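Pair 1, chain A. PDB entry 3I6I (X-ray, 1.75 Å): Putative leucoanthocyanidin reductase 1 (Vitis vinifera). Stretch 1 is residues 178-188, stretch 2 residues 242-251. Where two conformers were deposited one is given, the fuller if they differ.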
# COMPACT_ATOMS: atom_id res chain seq x y z
N PRO A 178 -2.84 -5.27 18.38
CA PRO A 178 -3.97 -6.17 18.63
C PRO A 178 -4.63 -5.99 20.01
O PRO A 178 -4.01 -5.44 20.94
CB PRO A 178 -3.36 -7.56 18.52
CG PRO A 178 -2.09 -7.37 17.75
CD PRO A 178 -1.60 -6.03 18.13
N PRO A 179 -5.85 -6.50 20.17
CA PRO A 179 -6.54 -6.23 21.44
C PRO A 179 -6.05 -7.05 22.62
O PRO A 179 -5.60 -8.19 22.44
CB PRO A 179 -7.99 -6.60 21.13
CG PRO A 179 -7.94 -7.49 19.97
CD PRO A 179 -6.70 -7.21 19.20
N THR A 180 -6.15 -6.48 23.82
CA THR A 180 -5.87 -7.21 25.05
C THR A 180 -7.13 -7.54 25.86
O THR A 180 -7.03 -8.09 26.96
CB THR A 180 -4.87 -6.42 25.94
OG1 THR A 180 -5.43 -5.15 26.29
CG2 THR A 180 -3.54 -6.20 25.19
N ASP A 181 -8.30 -7.22 25.34
CA ASP A 181 -9.53 -7.47 26.09
C ASP A 181 -10.49 -8.46 25.45
O ASP A 181 -10.85 -9.45 26.10
CB ASP A 181 -10.24 -6.16 26.45
CG ASP A 181 -10.43 -5.23 25.27
OD1 ASP A 181 -9.99 -5.51 24.10
OD2 ASP A 181 -11.05 -4.17 25.54
N PHE A 182 -10.89 -8.21 24.21
CA PHE A 182 -11.72 -9.16 23.43
C PHE A 182 -11.51 -8.91 21.95
O PHE A 182 -11.07 -7.83 21.53
CB PHE A 182 -13.21 -9.11 23.81
CG PHE A 182 -13.88 -7.76 23.55
CD1 PHE A 182 -13.92 -6.79 24.54
CD2 PHE A 182 -14.41 -7.45 22.31
CE1 PHE A 182 -14.51 -5.54 24.30
CE2 PHE A 182 -15.00 -6.21 22.08
CZ PHE A 182 -15.05 -5.26 23.09
N PHE A 183 -11.81 -9.93 21.14
CA PHE A 183 -11.60 -9.85 19.71
C PHE A 183 -12.95 -9.55 19.05
O PHE A 183 -13.93 -10.21 19.32
CB PHE A 183 -11.10 -11.19 19.14
CG PHE A 183 -9.72 -11.59 19.57
CD1 PHE A 183 -8.58 -10.96 19.05
CD2 PHE A 183 -9.53 -12.68 20.41
CE1 PHE A 183 -7.30 -11.38 19.40
CE2 PHE A 183 -8.24 -13.10 20.80
CZ PHE A 183 -7.12 -12.45 20.29
N GLN A 184 -12.96 -8.57 18.15
CA GLN A 184 -14.09 -8.34 17.25
C GLN A 184 -13.87 -9.09 15.94
O GLN A 184 -12.95 -8.78 15.17
CB GLN A 184 -14.26 -6.83 17.00
CG GLN A 184 -14.65 -6.12 18.21
CD GLN A 184 -15.20 -4.72 17.95
OE1 GLN A 184 -14.80 -4.03 17.01
NE2 GLN A 184 -16.15 -4.31 18.79
N ILE A 185 -14.72 -10.09 15.72
CA ILE A 185 -14.65 -11.01 14.58
C ILE A 185 -15.72 -10.58 13.58
O ILE A 185 -16.94 -10.59 13.92
CB ILE A 185 -14.90 -12.49 15.04
CG1 ILE A 185 -13.93 -12.94 16.16
CG2 ILE A 185 -14.83 -13.47 13.87
CD1 ILE A 185 -12.48 -12.82 15.78
N TYR A 186 -15.29 -10.22 12.36
CA TYR A 186 -16.22 -9.82 11.29
C TYR A 186 -16.91 -11.02 10.68
O TYR A 186 -16.26 -11.99 10.21
CB TYR A 186 -15.50 -9.00 10.18
CG TYR A 186 -14.71 -7.90 10.77
CD1 TYR A 186 -15.33 -6.89 11.47
CD2 TYR A 186 -13.32 -7.88 10.67
CE1 TYR A 186 -14.62 -5.87 12.05
CE2 TYR A 186 -12.58 -6.86 11.24
CZ TYR A 186 -13.24 -5.86 11.95
OH TYR A 186 -12.54 -4.82 12.56
N GLY A 187 -18.24 -10.95 10.66
CA GLY A 187 -19.09 -11.99 10.09
C GLY A 187 -18.82 -13.33 10.73
O GLY A 187 -18.76 -13.44 11.96
N ASP A 188 -18.59 -14.35 9.89
CA ASP A 188 -18.28 -15.72 10.33
C ASP A 188 -16.82 -15.93 10.75
O ASP A 188 -16.46 -16.96 11.32
CB ASP A 188 -18.66 -16.73 9.24
CG ASP A 188 -17.81 -16.61 7.96
OD1 ASP A 188 -16.83 -15.84 7.89
OD2 ASP A 188 -18.14 -17.31 6.98
N GLY A 242 -0.21 -15.65 25.27
CA GLY A 242 -0.26 -16.81 26.16
C GLY A 242 -1.57 -16.97 26.92
O GLY A 242 -1.62 -17.60 27.98
N ARG A 243 -2.65 -16.40 26.38
CA ARG A 243 -3.99 -16.53 26.96
C ARG A 243 -5.01 -16.34 25.86
O ARG A 243 -4.73 -15.68 24.87
CB ARG A 243 -4.24 -15.48 28.05
CG ARG A 243 -4.11 -14.02 27.56
CD ARG A 243 -3.94 -13.00 28.71
NE ARG A 243 -5.22 -12.36 29.02
CZ ARG A 243 -5.51 -11.07 28.81
NH1 ARG A 243 -4.60 -10.25 28.30
NH2 ARG A 243 -6.72 -10.61 29.13
N THR A 244 -6.18 -16.92 26.05
CA THR A 244 -7.29 -16.68 25.14
C THR A 244 -8.13 -15.49 25.62
O THR A 244 -8.18 -15.20 26.82
CB THR A 244 -8.20 -17.94 25.06
OG1 THR A 244 -8.78 -18.19 26.35
CG2 THR A 244 -7.39 -19.16 24.65
N LEU A 245 -8.76 -14.81 24.68
CA LEU A 245 -9.76 -13.75 24.92
C LEU A 245 -11.14 -14.13 24.36
O LEU A 245 -11.24 -14.89 23.41
CB LEU A 245 -9.33 -12.46 24.24
CG LEU A 245 -7.88 -12.00 24.44
CD1 LEU A 245 -7.66 -10.67 23.71
CD2 LEU A 245 -7.49 -11.92 25.94
N PRO A 246 -12.22 -13.54 24.91
CA PRO A 246 -13.54 -13.70 24.30
C PRO A 246 -13.58 -13.21 22.87
O PRO A 246 -12.85 -12.28 22.52
CB PRO A 246 -14.45 -12.85 25.19
CG PRO A 246 -13.73 -12.66 26.42
CD PRO A 246 -12.27 -12.68 26.10
N ARG A 247 -14.41 -13.85 22.06
CA ARG A 247 -14.64 -13.42 20.69
C ARG A 247 -16.08 -12.97 20.56
O ARG A 247 -17.01 -13.60 21.07
CB ARG A 247 -14.34 -14.57 19.74
CG ARG A 247 -12.92 -15.04 19.85
CD ARG A 247 -12.54 -16.09 18.82
NE ARG A 247 -11.21 -16.59 19.16
CZ ARG A 247 -10.34 -17.07 18.27
NH1 ARG A 247 -10.65 -17.13 17.00
NH2 ARG A 247 -9.15 -17.47 18.67
N VAL A 248 -16.27 -11.83 19.91
CA VAL A 248 -17.61 -11.30 19.70
C VAL A 248 -17.78 -11.04 18.22
O VAL A 248 -16.80 -10.75 17.55
CB VAL A 248 -17.85 -9.99 20.54
CG1 VAL A 248 -17.66 -10.23 22.05
CG2 VAL A 248 -17.01 -8.78 19.99
N THR A 249 -19.01 -11.13 17.71
CA THR A 249 -19.26 -10.92 16.28
C THR A 249 -19.56 -9.45 15.95
O THR A 249 -20.34 -8.80 16.63
CB THR A 249 -20.49 -11.74 15.84
OG1 THR A 249 -20.21 -13.11 16.08
CG2 THR A 249 -20.80 -11.54 14.33
N VAL A 250 -18.92 -8.95 14.91
CA VAL A 250 -19.31 -7.68 14.25
C VAL A 250 -19.93 -8.12 12.94
O VAL A 250 -19.29 -8.79 12.12
CB VAL A 250 -18.08 -6.76 14.08
CG1 VAL A 250 -18.40 -5.60 13.14
CG2 VAL A 250 -17.56 -6.27 15.39
N THR A 251 -21.21 -7.81 12.75
CA THR A 251 -21.96 -8.26 11.63
C THR A 251 -21.63 -7.43 10.36
O THR A 251 -21.09 -6.31 10.43
CB THR A 251 -23.48 -8.17 11.86
OG1 THR A 251 -23.88 -6.81 12.05
CG2 THR A 251 -23.98 -9.06 13.06
O HOH W 1 -18.37 -14.57 14.27

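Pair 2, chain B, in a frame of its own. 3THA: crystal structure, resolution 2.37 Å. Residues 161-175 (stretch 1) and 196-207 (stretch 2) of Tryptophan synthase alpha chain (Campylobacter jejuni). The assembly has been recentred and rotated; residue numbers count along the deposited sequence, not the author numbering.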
# COMPACT_ATOMS: atom_id res chain seq x y z
N VAL B 161 -7.04 11.93 -18.76
CA VAL B 161 -6.58 11.13 -19.89
C VAL B 161 -6.32 11.89 -21.18
O VAL B 161 -5.53 11.46 -22.00
CB VAL B 161 -7.48 9.89 -20.17
CG1 VAL B 161 -7.63 9.07 -18.92
CG2 VAL B 161 -8.82 10.30 -20.72
N LYS B 162 -6.96 13.03 -21.36
CA LYS B 162 -6.85 13.74 -22.63
C LYS B 162 -5.39 13.92 -23.04
O LYS B 162 -5.06 13.84 -24.22
CB LYS B 162 -7.55 15.10 -22.56
CG LYS B 162 -7.74 15.80 -23.88
CD LYS B 162 -8.11 17.29 -23.67
CE LYS B 162 -8.08 18.06 -25.00
NZ LYS B 162 -9.44 18.25 -25.52
N HIS B 163 -4.53 14.13 -22.04
CA HIS B 163 -3.11 14.42 -22.26
C HIS B 163 -2.15 13.37 -21.69
O HIS B 163 -0.97 13.68 -21.48
CB HIS B 163 -2.76 15.79 -21.65
CG HIS B 163 -3.43 16.95 -22.34
ND1 HIS B 163 -3.54 17.05 -23.71
CD2 HIS B 163 -4.03 18.06 -21.83
CE1 HIS B 163 -4.18 18.17 -24.03
NE2 HIS B 163 -4.48 18.80 -22.90
N ALA B 164 -2.64 12.15 -21.44
CA ALA B 164 -1.84 11.09 -20.81
C ALA B 164 -0.93 10.39 -21.82
O ALA B 164 -1.05 10.61 -23.00
CB ALA B 164 -2.74 10.08 -20.14
N LYS B 165 -0.04 9.55 -21.31
CA LYS B 165 0.91 8.83 -22.14
C LYS B 165 1.00 7.36 -21.66
O LYS B 165 0.74 7.05 -20.49
CB LYS B 165 2.28 9.51 -22.09
CG LYS B 165 2.30 11.06 -22.43
CD LYS B 165 2.24 11.40 -23.94
CE LYS B 165 2.58 12.89 -24.22
NZ LYS B 165 3.73 13.37 -23.32
N GLY B 166 1.32 6.46 -22.57
CA GLY B 166 1.49 5.05 -22.21
C GLY B 166 0.25 4.20 -22.35
O GLY B 166 -0.10 3.79 -23.48
N PHE B 167 -0.44 3.97 -21.23
CA PHE B 167 -1.70 3.25 -21.21
C PHE B 167 -2.52 3.79 -20.06
O PHE B 167 -1.97 4.37 -19.16
CB PHE B 167 -1.49 1.71 -21.09
CG PHE B 167 -0.86 1.24 -19.78
CD1 PHE B 167 0.51 1.06 -19.67
CD2 PHE B 167 -1.66 0.94 -18.66
CE1 PHE B 167 1.11 0.60 -18.49
CE2 PHE B 167 -1.09 0.45 -17.45
CZ PHE B 167 0.29 0.28 -17.36
N ILE B 168 -3.84 3.64 -20.10
CA ILE B 168 -4.65 4.00 -18.96
C ILE B 168 -4.77 2.79 -18.07
O ILE B 168 -5.05 1.68 -18.55
CB ILE B 168 -6.06 4.51 -19.35
CG1 ILE B 168 -5.97 5.52 -20.51
CG2 ILE B 168 -6.76 5.12 -18.13
CD1 ILE B 168 -5.12 6.72 -20.19
N TYR B 169 -4.56 3.00 -16.77
CA TYR B 169 -4.66 1.96 -15.78
C TYR B 169 -6.03 2.11 -15.20
O TYR B 169 -6.24 2.94 -14.30
CB TYR B 169 -3.60 2.16 -14.71
CG TYR B 169 -3.23 0.93 -13.87
CD1 TYR B 169 -4.21 0.12 -13.30
CD2 TYR B 169 -1.89 0.61 -13.63
CE1 TYR B 169 -3.88 -1.00 -12.54
CE2 TYR B 169 -1.54 -0.54 -12.88
CZ TYR B 169 -2.55 -1.31 -12.32
OH TYR B 169 -2.23 -2.42 -11.55
N LEU B 170 -6.97 1.32 -15.72
CA LEU B 170 -8.31 1.19 -15.17
C LEU B 170 -8.40 0.19 -13.99
O LEU B 170 -8.41 -1.02 -14.20
CB LEU B 170 -9.31 0.79 -16.25
CG LEU B 170 -10.76 0.78 -15.72
CD1 LEU B 170 -11.14 2.07 -14.90
CD2 LEU B 170 -11.75 0.55 -16.81
N LEU B 171 -8.50 0.70 -12.77
CA LEU B 171 -8.73 -0.17 -11.63
C LEU B 171 -10.11 -0.77 -11.78
O LEU B 171 -10.99 -0.19 -12.43
CB LEU B 171 -8.59 0.57 -10.30
CG LEU B 171 -7.23 1.24 -10.15
CD1 LEU B 171 -7.15 2.06 -8.91
CD2 LEU B 171 -6.13 0.22 -10.15
N ALA B 172 -10.29 -1.95 -11.22
CA ALA B 172 -11.55 -2.61 -11.26
C ALA B 172 -12.10 -2.46 -9.86
O ALA B 172 -11.34 -2.23 -8.91
CB ALA B 172 -11.35 -4.06 -11.64
N SER B 173 -13.42 -2.50 -9.73
CA SER B 173 -14.06 -2.33 -8.45
C SER B 173 -14.53 -3.68 -8.00
O SER B 173 -14.74 -4.58 -8.83
CB SER B 173 -15.27 -1.44 -8.56
OG SER B 173 -14.89 -0.19 -9.08
N ILE B 174 -14.72 -3.83 -6.70
CA ILE B 174 -15.28 -5.07 -6.18
C ILE B 174 -16.57 -4.76 -5.46
O ILE B 174 -17.34 -5.68 -5.18
CB ILE B 174 -14.31 -5.81 -5.23
CG1 ILE B 174 -13.55 -4.82 -4.33
CG2 ILE B 174 -13.33 -6.64 -6.04
CD1 ILE B 174 -14.36 -4.24 -3.13
N GLY B 175 -16.80 -3.48 -5.17
CA GLY B 175 -17.82 -3.13 -4.18
C GLY B 175 -18.85 -2.06 -4.49
O GLY B 175 -19.52 -1.56 -3.58
N SER B 196 -13.79 7.58 -25.42
CA SER B 196 -14.22 8.80 -26.07
C SER B 196 -13.39 10.06 -25.73
O SER B 196 -13.74 11.15 -26.16
CB SER B 196 -15.70 9.06 -25.78
OG SER B 196 -15.86 9.83 -24.60
N PHE B 197 -12.30 9.88 -24.97
CA PHE B 197 -11.40 10.98 -24.55
C PHE B 197 -9.94 10.75 -24.96
O PHE B 197 -9.15 11.71 -25.11
CB PHE B 197 -11.45 11.14 -23.03
CG PHE B 197 -12.80 11.58 -22.50
CD1 PHE B 197 -13.59 12.50 -23.20
CD2 PHE B 197 -13.27 11.10 -21.27
CE1 PHE B 197 -14.85 12.90 -22.73
CE2 PHE B 197 -14.52 11.51 -20.78
CZ PHE B 197 -15.32 12.42 -21.52
N THR B 198 -9.56 9.48 -25.08
CA THR B 198 -8.21 9.11 -25.50
C THR B 198 -8.16 7.86 -26.37
O THR B 198 -9.06 7.01 -26.36
CB THR B 198 -7.21 8.95 -24.32
OG1 THR B 198 -5.88 8.89 -24.84
CG2 THR B 198 -7.50 7.68 -23.50
N ASN B 199 -7.06 7.76 -27.12
CA ASN B 199 -6.81 6.64 -28.01
C ASN B 199 -5.83 5.60 -27.45
O ASN B 199 -5.60 4.54 -28.07
CB ASN B 199 -6.37 7.18 -29.36
CG ASN B 199 -7.45 8.07 -29.99
OD1 ASN B 199 -8.18 7.62 -30.87
ND2 ASN B 199 -7.57 9.31 -29.50
N LEU B 200 -5.26 5.90 -26.27
CA LEU B 200 -4.24 5.06 -25.66
C LEU B 200 -4.86 3.75 -25.22
O LEU B 200 -6.08 3.71 -24.95
CB LEU B 200 -3.66 5.72 -24.42
CG LEU B 200 -2.85 6.99 -24.64
CD1 LEU B 200 -2.84 7.72 -23.32
CD2 LEU B 200 -1.43 6.66 -25.14
N PRO B 201 -4.04 2.69 -25.15
CA PRO B 201 -4.53 1.42 -24.65
C PRO B 201 -5.04 1.46 -23.19
O PRO B 201 -4.55 2.23 -22.35
CB PRO B 201 -3.33 0.48 -24.82
CG PRO B 201 -2.16 1.37 -25.06
CD PRO B 201 -2.69 2.57 -25.72
N ILE B 202 -6.06 0.66 -22.92
CA ILE B 202 -6.66 0.55 -21.60
C ILE B 202 -6.43 -0.87 -21.08
O ILE B 202 -6.74 -1.85 -21.77
CB ILE B 202 -8.18 0.93 -21.65
CG1 ILE B 202 -8.33 2.31 -22.34
CG2 ILE B 202 -8.80 0.98 -20.22
CD1 ILE B 202 -9.69 2.64 -22.87
N PHE B 203 -5.81 -0.96 -19.92
CA PHE B 203 -5.47 -2.21 -19.24
C PHE B 203 -6.14 -2.23 -17.87
O PHE B 203 -6.02 -1.27 -17.11
CB PHE B 203 -3.95 -2.36 -19.01
CG PHE B 203 -3.09 -2.26 -20.26
CD1 PHE B 203 -3.58 -2.54 -21.52
CD2 PHE B 203 -1.75 -1.95 -20.14
CE1 PHE B 203 -2.76 -2.44 -22.64
CE2 PHE B 203 -0.91 -1.85 -21.27
CZ PHE B 203 -1.42 -2.08 -22.52
N VAL B 204 -6.84 -3.33 -17.56
CA VAL B 204 -7.53 -3.46 -16.28
C VAL B 204 -6.78 -4.35 -15.30
O VAL B 204 -6.46 -5.49 -15.61
CB VAL B 204 -8.92 -4.05 -16.45
CG1 VAL B 204 -9.67 -3.91 -15.14
CG2 VAL B 204 -9.69 -3.36 -17.56
N GLY B 205 -6.54 -3.81 -14.10
CA GLY B 205 -5.88 -4.52 -13.02
C GLY B 205 -6.57 -4.34 -11.67
O GLY B 205 -7.43 -3.44 -11.50
N PHE B 206 -6.17 -5.19 -10.72
CA PHE B 206 -6.78 -5.33 -9.35
C PHE B 206 -7.85 -6.43 -9.25
O PHE B 206 -8.93 -6.32 -9.82
CB PHE B 206 -7.30 -4.00 -8.70
CG PHE B 206 -7.74 -4.18 -7.25
CD1 PHE B 206 -6.86 -3.88 -6.21
CD2 PHE B 206 -9.00 -4.71 -6.93
CE1 PHE B 206 -7.24 -4.10 -4.89
CE2 PHE B 206 -9.39 -4.92 -5.61
CZ PHE B 206 -8.51 -4.62 -4.58
N GLY B 207 -7.52 -7.50 -8.52
CA GLY B 207 -8.48 -8.57 -8.23
C GLY B 207 -8.28 -9.82 -9.05
O GLY B 207 -8.65 -10.92 -8.63

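The two pairs differ most sharply where Val A250 of pair 1 matches Gly B205 of pair 2. Val A250 packs its side chain against the first strand, with CG1 3.7 Å from Tyr A186 CD1, at the edge of the tyrosine ring, and CG2 3.7 Å from Gln A184 CB. Gly B205 has no side chain to put here, and the ring of Tyr B169, matched to Gln A184, takes up the room instead, approaching the bare backbone: its CE1 lies 4.1 Å from Gly B205 CA. A CB on Gly B205 would sit only 3.1 Å from Tyr B169 OH, so the tyrosine occupies room that a side chain there would need.

Around this difference the backbones agree closely, superposing with an RMSD of 0.6 Å over 14 central residues. Each pair joins two parallel strands, their directions 40° apart in pair 1 and 34° in pair 2, through four bridges in the same register, from Phe A183 with Arg A247 and Ile B168 with Ile B202 onward. The ladder opens alike, Phe A183 N donating to Pro A246 O (2.9 Å) and Ile B168 N to Pro B201 O (2.7 Å). It ends differently. In pair 1 the closing bonds, Val A250 N to Ile A185 O and Gly A187 N to Val A250 O, are both 2.8 Å and nearly straight; their counterparts, Gly B205 N to Leu B170 O (3.4 Å) and Ala B172 N to Gly B205 O (3.2 Å), are weak.

The Leu-Pro entry to the second strand superposes closely, Leu A245 CA falling 0.3 Å from Leu B200 CA and Pro A246 CA 0.3 Å from Pro B201 CA, but the leucine meets different surfaces. Leu A245 lays CD1 over the face of the Phe A183 ring, 4.1 Å from its centroid. Leu B200 instead brings CD1 to 4.0 Å from both Ile B168 CD1 and Ala B164 CB, aliphatic contacts replacing the aromatic one.

Phe A182 and Phe B167 share a p rotamer and flank the matched prolines, yet their next neighbours differ. Phe A182 CD2 meets the methyl Val A248 CG2 at 3.7 Å, whereas Phe B167 CD2 comes within 3.2 Å of Phe B203 CD2, the two rings inclined at 31° with centroids 4.5 Å apart.

On the face of Ile A185 and Thr A249, pair 1 admits polar groups: a water donates to Gly A187 O (2.6 Å) and also hydrogen-bonds to Thr A249 OG1 (3.0 Å). The matching positions in pair 2 are apolar, with Ala B172 CB 3.9 Å from Val B204 CG1 and Leu B170 CB 4.0 Å from Ile B202 CG2.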